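Side-chain contacts in tetracycline repressor protein class G (Acinetobacter baumannii, PDB 6RX9), which represses the tetracycline resistance gene by binding its operator DNA through a helix-turn-helix, and loses operator affinity when tetracycline binds: residues A[20-25]-A[96-101]; A[64-69]-A[79-84]; A[85-90]-A[183-188]. All coordinates share one frame; numbering follows the deposited sequence.

Contact 1: A[20-25]-A[96-101]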
# COMPACT_ATOMS: atom_id res chain seq x y z
N VAL A 20 2.00 -20.57 -9.32
CA VAL A 20 2.99 -19.94 -10.24
C VAL A 20 3.12 -18.43 -9.98
O VAL A 20 4.15 -17.86 -10.38
CB VAL A 20 2.67 -20.22 -11.72
CG1 VAL A 20 2.54 -21.71 -11.98
CG2 VAL A 20 1.42 -19.48 -12.19
N GLY A 21 2.12 -17.80 -9.35
CA GLY A 21 2.15 -16.36 -9.02
C GLY A 21 1.61 -15.49 -10.14
O GLY A 21 1.36 -16.02 -11.25
N MET A 22 1.47 -14.20 -9.85
CA MET A 22 0.81 -13.16 -10.69
C MET A 22 1.56 -12.98 -12.02
O MET A 22 0.89 -12.84 -13.06
CB MET A 22 0.81 -11.84 -9.91
CG MET A 22 0.13 -10.68 -10.59
SD MET A 22 0.36 -9.19 -9.59
CE MET A 22 -0.62 -8.01 -10.51
N ASP A 23 2.89 -12.98 -11.98
CA ASP A 23 3.76 -12.67 -13.14
C ASP A 23 3.68 -13.80 -14.18
O ASP A 23 3.63 -13.48 -15.38
CB ASP A 23 5.20 -12.39 -12.69
CG ASP A 23 5.36 -11.12 -11.86
OD1 ASP A 23 4.45 -10.27 -11.91
OD2 ASP A 23 6.39 -11.00 -11.18
N SER A 24 3.65 -15.06 -13.74
CA SER A 24 3.65 -16.27 -14.61
C SER A 24 2.23 -16.64 -15.06
O SER A 24 2.12 -17.47 -15.98
CB SER A 24 4.32 -17.44 -13.92
OG SER A 24 5.69 -17.18 -13.71
N LEU A 25 1.20 -16.07 -14.43
CA LEU A 25 -0.22 -16.35 -14.77
C LEU A 25 -0.52 -15.83 -16.18
O LEU A 25 -0.19 -14.66 -16.46
CB LEU A 25 -1.12 -15.69 -13.72
CG LEU A 25 -2.62 -15.94 -13.86
CD1 LEU A 25 -2.94 -17.43 -13.84
CD2 LEU A 25 -3.39 -15.22 -12.76
N GLY A 96 -1.52 -11.30 -3.52
CA GLY A 96 -2.85 -10.75 -3.22
C GLY A 96 -2.86 -9.23 -3.16
O GLY A 96 -3.72 -8.62 -3.82
N ALA A 97 -1.94 -8.62 -2.41
CA ALA A 97 -1.87 -7.15 -2.23
C ALA A 97 -1.50 -6.47 -3.56
O ALA A 97 -2.10 -5.43 -3.86
CB ALA A 97 -0.92 -6.79 -1.12
N ARG A 98 -0.57 -7.05 -4.32
CA ARG A 98 -0.13 -6.53 -5.65
C ARG A 98 -1.33 -6.51 -6.61
O ARG A 98 -1.51 -5.50 -7.31
CB ARG A 98 1.00 -7.38 -6.23
CG ARG A 98 2.37 -7.10 -5.63
CD ARG A 98 3.43 -7.99 -6.24
NE ARG A 98 3.56 -7.74 -7.67
CZ ARG A 98 4.00 -8.61 -8.58
NH1 ARG A 98 4.06 -8.25 -9.85
NH2 ARG A 98 4.38 -9.83 -8.24
N ILE A 99 -2.10 -7.60 -6.64
CA ILE A 99 -3.33 -7.73 -7.49
C ILE A 99 -4.32 -6.64 -7.09
O ILE A 99 -4.83 -5.95 -8.00
CB ILE A 99 -3.91 -9.16 -7.39
CG1 ILE A 99 -3.02 -10.17 -8.11
CG2 ILE A 99 -5.35 -9.20 -7.91
CD1 ILE A 99 -3.34 -11.61 -7.80
N HIS A 100 -4.58 -6.48 -5.79
CA HIS A 100 -5.53 -5.47 -5.24
C HIS A 100 -5.08 -4.06 -5.67
O HIS A 100 -5.93 -3.29 -6.15
CB HIS A 100 -5.66 -5.59 -3.72
CG HIS A 100 -6.57 -4.58 -3.12
ND1 HIS A 100 -7.94 -4.76 -3.04
CD2 HIS A 100 -6.32 -3.36 -2.58
CE1 HIS A 100 -8.49 -3.70 -2.48
NE2 HIS A 100 -7.51 -2.83 -2.18
N ALA A 101 -3.78 -3.76 -5.50
CA ALA A 101 -3.16 -2.44 -5.80
C ALA A 101 -3.23 -2.15 -7.31
O ALA A 101 -3.56 -1.01 -7.67
CB ALA A 101 -1.74 -2.42 -5.30
O HOH W 1 4.46 -13.01 -9.33
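Met22 and Ile99 mark the nearest approach of the two backbones, CA to CA 7.5 Å, where segment 20-25, the end of helix 6-20 and the loop after it, runs beside helix 96-102. Gly21, with positive phi, is the first residue beyond helix 6-20. The Met22 side chain then reaches straight across. Its CG is anti to the backbone N (chi1 -178°) and the rest of the chain is extended, which brings the sulfur between two partners. Met22 SD touches Ile99 CG1 at 3.8 Å. It also sits over the centre of one face of the Arg98 guanidinium, with Arg98 CZ 3.8 Å from Met22 SD. The Met22 and Ile99 side chains run antiparallel.

The edge of the same guanidinium is used by Asp23. Arg98 NH1 gives a hydrogen bond of 2.9 Å to Asp23 OD1, at 162°, within a salt bridge. The oxygen is met on its syn side, close to the guanidinium plane, although the carboxylate and guanidinium planes are 62° apart. A water accepts from Asp23 N and, weakly, from Arg98 NH2. The sulfur on one face and the carboxylate at the edge limit how the guanidinium can turn.

This contact joins the DNA-binding region to the C-terminal, regulatory part. Around it, Met22 packs on Leu52 and Ile99 on Ala56, both of helix 48-59, while Ile99 also meets Leu17 of helix 6-20. Arg98 also touches Leu146 of helix 127-155.

Contact 2: A[64-69]-A[79-84]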
# COMPACT_ATOMS: atom_id res chain seq x y z
N HIS A 64 -16.09 -8.97 3.18
CA HIS A 64 -17.55 -8.72 3.05
C HIS A 64 -18.31 -9.29 4.26
O HIS A 64 -19.38 -8.73 4.60
CB HIS A 64 -18.10 -9.29 1.74
CG HIS A 64 -17.46 -8.74 0.51
ND1 HIS A 64 -17.07 -7.41 0.41
CD2 HIS A 64 -17.13 -9.32 -0.66
CE1 HIS A 64 -16.53 -7.20 -0.77
NE2 HIS A 64 -16.56 -8.36 -1.45
N THR A 65 -17.79 -10.36 4.88
CA THR A 65 -18.41 -11.04 6.05
C THR A 65 -18.29 -10.15 7.30
O THR A 65 -19.10 -10.35 8.23
CB THR A 65 -17.79 -12.43 6.30
OG1 THR A 65 -16.43 -12.25 6.69
CG2 THR A 65 -17.86 -13.33 5.09
N ARG A 66 -17.33 -9.22 7.32
CA ARG A 66 -17.05 -8.31 8.46
C ARG A 66 -17.25 -6.85 8.04
O ARG A 66 -16.70 -5.95 8.71
CB ARG A 66 -15.62 -8.56 8.97
CG ARG A 66 -15.52 -9.70 9.97
CD ARG A 66 -16.02 -9.28 11.34
NE ARG A 66 -15.96 -10.35 12.32
CZ ARG A 66 -16.19 -10.21 13.62
NH1 ARG A 66 -16.49 -9.02 14.13
NH2 ARG A 66 -16.12 -11.26 14.42
N SER A 67 -18.05 -6.60 6.99
CA SER A 67 -18.29 -5.26 6.41
C SER A 67 -19.38 -4.51 7.19
O SER A 67 -19.35 -3.27 7.18
CB SER A 67 -18.64 -5.36 4.94
OG SER A 67 -19.85 -6.07 4.75
N LEU A 68 -20.31 -5.23 7.83
CA LEU A 68 -21.49 -4.65 8.52
C LEU A 68 -21.29 -4.71 10.04
O LEU A 68 -20.97 -5.77 10.58
CB LEU A 68 -22.75 -5.40 8.10
CG LEU A 68 -23.14 -5.27 6.62
CD1 LEU A 68 -24.39 -6.07 6.31
CD2 LEU A 68 -23.34 -3.81 6.24
N PRO A 69 -21.49 -3.59 10.77
CA PRO A 69 -21.45 -3.60 12.23
C PRO A 69 -22.45 -4.61 12.83
O PRO A 69 -23.58 -4.66 12.37
CB PRO A 69 -21.85 -2.17 12.64
CG PRO A 69 -21.50 -1.33 11.42
CD PRO A 69 -21.74 -2.24 10.23
N LEU A 79 -13.87 -1.75 13.62
CA LEU A 79 -12.74 -1.29 12.77
C LEU A 79 -11.60 -2.33 12.81
O LEU A 79 -11.03 -2.60 11.74
CB LEU A 79 -12.25 0.08 13.23
CG LEU A 79 -13.18 1.26 12.90
CD1 LEU A 79 -12.56 2.57 13.33
CD2 LEU A 79 -13.54 1.29 11.43
N LYS A 80 -11.30 -2.88 13.99
CA LYS A 80 -10.20 -3.88 14.16
C LYS A 80 -10.55 -5.16 13.40
O LYS A 80 -9.71 -5.61 12.60
CB LYS A 80 -9.92 -4.18 15.63
CG LYS A 80 -8.87 -5.26 15.85
CD LYS A 80 -8.07 -5.13 17.13
CE LYS A 80 -6.85 -6.03 17.14
NZ LYS A 80 -6.04 -5.84 18.37
N GLU A 81 -11.74 -5.72 13.63
CA GLU A 81 -12.16 -7.00 13.01
C GLU A 81 -12.25 -6.82 11.49
O GLU A 81 -11.88 -7.77 10.77
CB GLU A 81 -13.48 -7.50 13.61
CG GLU A 81 -13.34 -8.00 15.04
CD GLU A 81 -12.39 -9.18 15.23
OE1 GLU A 81 -11.95 -9.39 16.37
OE2 GLU A 81 -12.10 -9.88 14.24
N ASN A 82 -12.71 -5.66 11.02
CA ASN A 82 -12.77 -5.31 9.57
C ASN A 82 -11.34 -5.30 9.00
O ASN A 82 -11.12 -5.92 7.94
CB ASN A 82 -13.48 -3.98 9.33
CG ASN A 82 -13.64 -3.65 7.86
OD1 ASN A 82 -12.82 -2.95 7.28
ND2 ASN A 82 -14.69 -4.18 7.24
N ALA A 83 -10.40 -4.65 9.69
CA ALA A 83 -8.99 -4.55 9.26
C ALA A 83 -8.37 -5.95 9.17
O ALA A 83 -7.71 -6.24 8.15
CB ALA A 83 -8.21 -3.65 10.19
N LEU A 84 -8.59 -6.79 10.18
CA LEU A 84 -7.99 -8.15 10.28
C LEU A 84 -8.51 -9.05 9.15
O LEU A 84 -7.72 -9.83 8.59
CB LEU A 84 -8.30 -8.75 11.66
CG LEU A 84 -7.52 -8.15 12.82
CD1 LEU A 84 -8.18 -8.48 14.15
CD2 LEU A 84 -6.07 -8.61 12.81
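Asn82 reaches from helix 75-91 to the backbone of Arg66, and this is the close-fitting part of the contact. Its ND2 donates to Arg66 O at 3.1 Å. The bond is almost straight, 177° at the hydrogen. The acceptor lies in the Asn82 amide plane, but the donor stands above the carbonyl plane of Arg66. A chi1 near 180° sets the amide beside the carbonyl carbon of Asn82, within reach of the loop. Arg63 NH1 bonds to Asn82 OD1, so both ends of the amide are held.

The loop begins with a type I beta turn from His64 to Ser67, closed by a weak backbone bond and by Ser67 OG, which donates to His64 O at 2.7 Å. The turn starts at the last residue of helix 61-64. His64 and Asn82 probably both bind tetracycline, which would place the turn at the drug pocket. The bonds to Arg66 O and from Arg63 fix how the Asn82 amide is turned.

Toward the outer side the fit is looser. The Arg66 chain runs alongside that of Glu81. Arg66 NH1 rests on Glu81 CB at 3.4 Å. Glu81 OE2 stands over the guanidinium face, 4.3 Å from Arg66 NH2, and no N-H points at it. Glu70 and Glu73 add long, weak ion pairs to Arg66 NH1.

Contact 3: A[85-90]-A[183-188]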
# COMPACT_ATOMS: atom_id res chain seq x y z
N SER A 85 -9.80 -8.92 8.81
CA SER A 85 -10.48 -9.67 7.72
C SER A 85 -9.91 -9.26 6.36
O SER A 85 -9.70 -10.15 5.51
CB SER A 85 -11.98 -9.48 7.78
OG SER A 85 -12.34 -8.17 7.36
N PHE A 86 -9.68 -7.96 6.16
CA PHE A 86 -9.08 -7.39 4.93
C PHE A 86 -7.65 -7.93 4.77
O PHE A 86 -7.28 -8.37 3.67
CB PHE A 86 -9.14 -5.86 4.95
CG PHE A 86 -8.69 -5.16 3.69
CD1 PHE A 86 -8.86 -5.73 2.44
CD2 PHE A 86 -8.13 -3.89 3.75
CE1 PHE A 86 -8.45 -5.07 1.29
CE2 PHE A 86 -7.73 -3.23 2.61
CZ PHE A 86 -7.88 -3.82 1.38
N ARG A 87 -6.86 -7.93 5.86
CA ARG A 87 -5.47 -8.45 5.86
C ARG A 87 -5.47 -9.94 5.49
O ARG A 87 -4.67 -10.33 4.62
CB ARG A 87 -4.80 -8.23 7.21
CG ARG A 87 -3.39 -8.80 7.29
CD ARG A 87 -2.75 -8.54 8.63
NE ARG A 87 -1.36 -9.00 8.67
CZ ARG A 87 -0.88 -9.92 9.49
NH1 ARG A 87 -1.66 -10.52 10.37
NH2 ARG A 87 0.40 -10.24 9.43
N THR A 88 -6.34 -10.73 6.12
CA THR A 88 -6.47 -12.19 5.88
C THR A 88 -6.80 -12.43 4.40
O THR A 88 -6.17 -13.32 3.80
CB THR A 88 -7.52 -12.82 6.80
OG1 THR A 88 -7.18 -12.47 8.14
CG2 THR A 88 -7.60 -14.32 6.67
N ALA A 89 -7.73 -11.65 3.84
CA ALA A 89 -8.20 -11.74 2.44
C ALA A 89 -7.04 -11.52 1.47
O ALA A 89 -6.94 -12.27 0.49
CB ALA A 89 -9.31 -10.75 2.19
N LEU A 90 -6.20 -10.50 1.71
CA LEU A 90 -5.05 -10.16 0.83
C LEU A 90 -3.94 -11.21 0.99
O LEU A 90 -3.24 -11.47 -0.00
CB LEU A 90 -4.55 -8.75 1.14
CG LEU A 90 -5.50 -7.61 0.77
CD1 LEU A 90 -4.88 -6.26 1.08
CD2 LEU A 90 -5.92 -7.68 -0.69
N GLY A 183 7.48 -13.30 14.28
CA GLY A 183 6.39 -13.29 13.28
C GLY A 183 5.96 -11.88 12.89
O GLY A 183 6.57 -10.92 13.40
N MET A 184 4.95 -11.78 12.02
CA MET A 184 4.49 -10.53 11.36
C MET A 184 3.28 -9.93 12.10
O MET A 184 3.03 -8.72 11.92
CB MET A 184 4.08 -10.80 9.91
CG MET A 184 5.17 -11.46 9.07
SD MET A 184 6.53 -10.33 8.68
CE MET A 184 7.35 -11.25 7.37
N ASP A 185 2.56 -10.75 12.87
CA ASP A 185 1.23 -10.40 13.44
C ASP A 185 1.37 -9.30 14.50
O ASP A 185 0.52 -8.40 14.51
CB ASP A 185 0.53 -11.64 14.01
CG ASP A 185 0.14 -12.67 12.96
OD1 ASP A 185 0.01 -12.29 11.78
OD2 ASP A 185 -0.02 -13.85 13.34
N ALA A 186 2.40 -9.38 15.36
CA ALA A 186 2.63 -8.42 16.48
C ALA A 186 2.81 -7.00 15.92
O ALA A 186 2.17 -6.08 16.44
CB ALA A 186 3.82 -8.85 17.30
N ALA A 187 3.64 -6.85 14.89
CA ALA A 187 3.92 -5.56 14.21
C ALA A 187 2.63 -5.00 13.61
O ALA A 187 2.33 -3.82 13.83
CB ALA A 187 4.99 -5.74 13.16
N PHE A 188 1.89 -5.83 12.86
CA PHE A 188 0.62 -5.42 12.22
C PHE A 188 -0.36 -4.91 13.29
O PHE A 188 -0.90 -3.80 13.14
CB PHE A 188 -0.03 -6.56 11.44
CG PHE A 188 -1.39 -6.19 10.92
CD1 PHE A 188 -1.53 -5.40 9.79
CD2 PHE A 188 -2.54 -6.55 11.61
CE1 PHE A 188 -2.78 -5.03 9.33
CE2 PHE A 188 -3.79 -6.17 11.15
CZ PHE A 188 -3.91 -5.41 10.01
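The Arg87 guanidinium lies flat on the Phe188 side chain, with centres 4.6 Å apart and planes 13° apart. The overlap is offset. Phe188 CB stands over the centre of the guanidinium face, while the middle of the ring is taken by the aliphatic part of the arginine. Arg87 CD sits 3.3 Å from the Phe188 ring centroid, almost exactly on the ring normal, in a CH-pi contact.

At the edge of the guanidinium, in its plane, are Asp185 and Met184. Asp185 OD1 takes both terminal nitrogens end-on. Arg87 NH1 donates to it at 2.8 Å with an angle of 158°. Arg87 NH2 donates to the same Asp185 OD1 at 3.1 Å, and this bond is more bent, 138°. The carboxylate stands nearly perpendicular to the guanidinium. One oxygen therefore carries the whole salt bridge within this pair. Met184 CB lies 3.8 Å from Arg87 NH2.

Arg87 can do all this because its chain is extended from CG to NE. It spans the gap between the helices, and its CA and that of Phe188 are 9.3 Å apart. The ring on one face, Asp185 at the edge and Gln148, whose OE1 accepts from Arg87 NH2, together restrict the rotation of the guanidinium.

The contact ties helix 75-91 to the start of helix 185-202 in the C-terminal, regulatory part. Helix 127-155 lies alongside: it supplies Gln148, and its Tyr140 meets the Phe188 ring. Beyond, Ala186 and Ala187 pack on Trp132 of the second subunit, so this end of helix 185-202 also belongs to the dimer interface.

In the fold
All three contacts are partly buried, and each sets an arginine against an acidic residue. Contact 1 has an exposed salt bridge beside an apolar methionine-isoleucine patch, and it joins the DNA-binding region to helix 96-102. Contact 2 is local, closing a turn onto helix 75-91; its main bond is amide to backbone, and its charges stay apart. Contact 3 uses the same helix but buries its arginine under a ring, near the second subunit. Contacts 2 and 3 touch through Leu84 and Phe188. Contacts 1 and 3 touch where His100, probably a magnesium ligand, packs on Phe86 and Leu90. Contacts 1 and 2 do not touch.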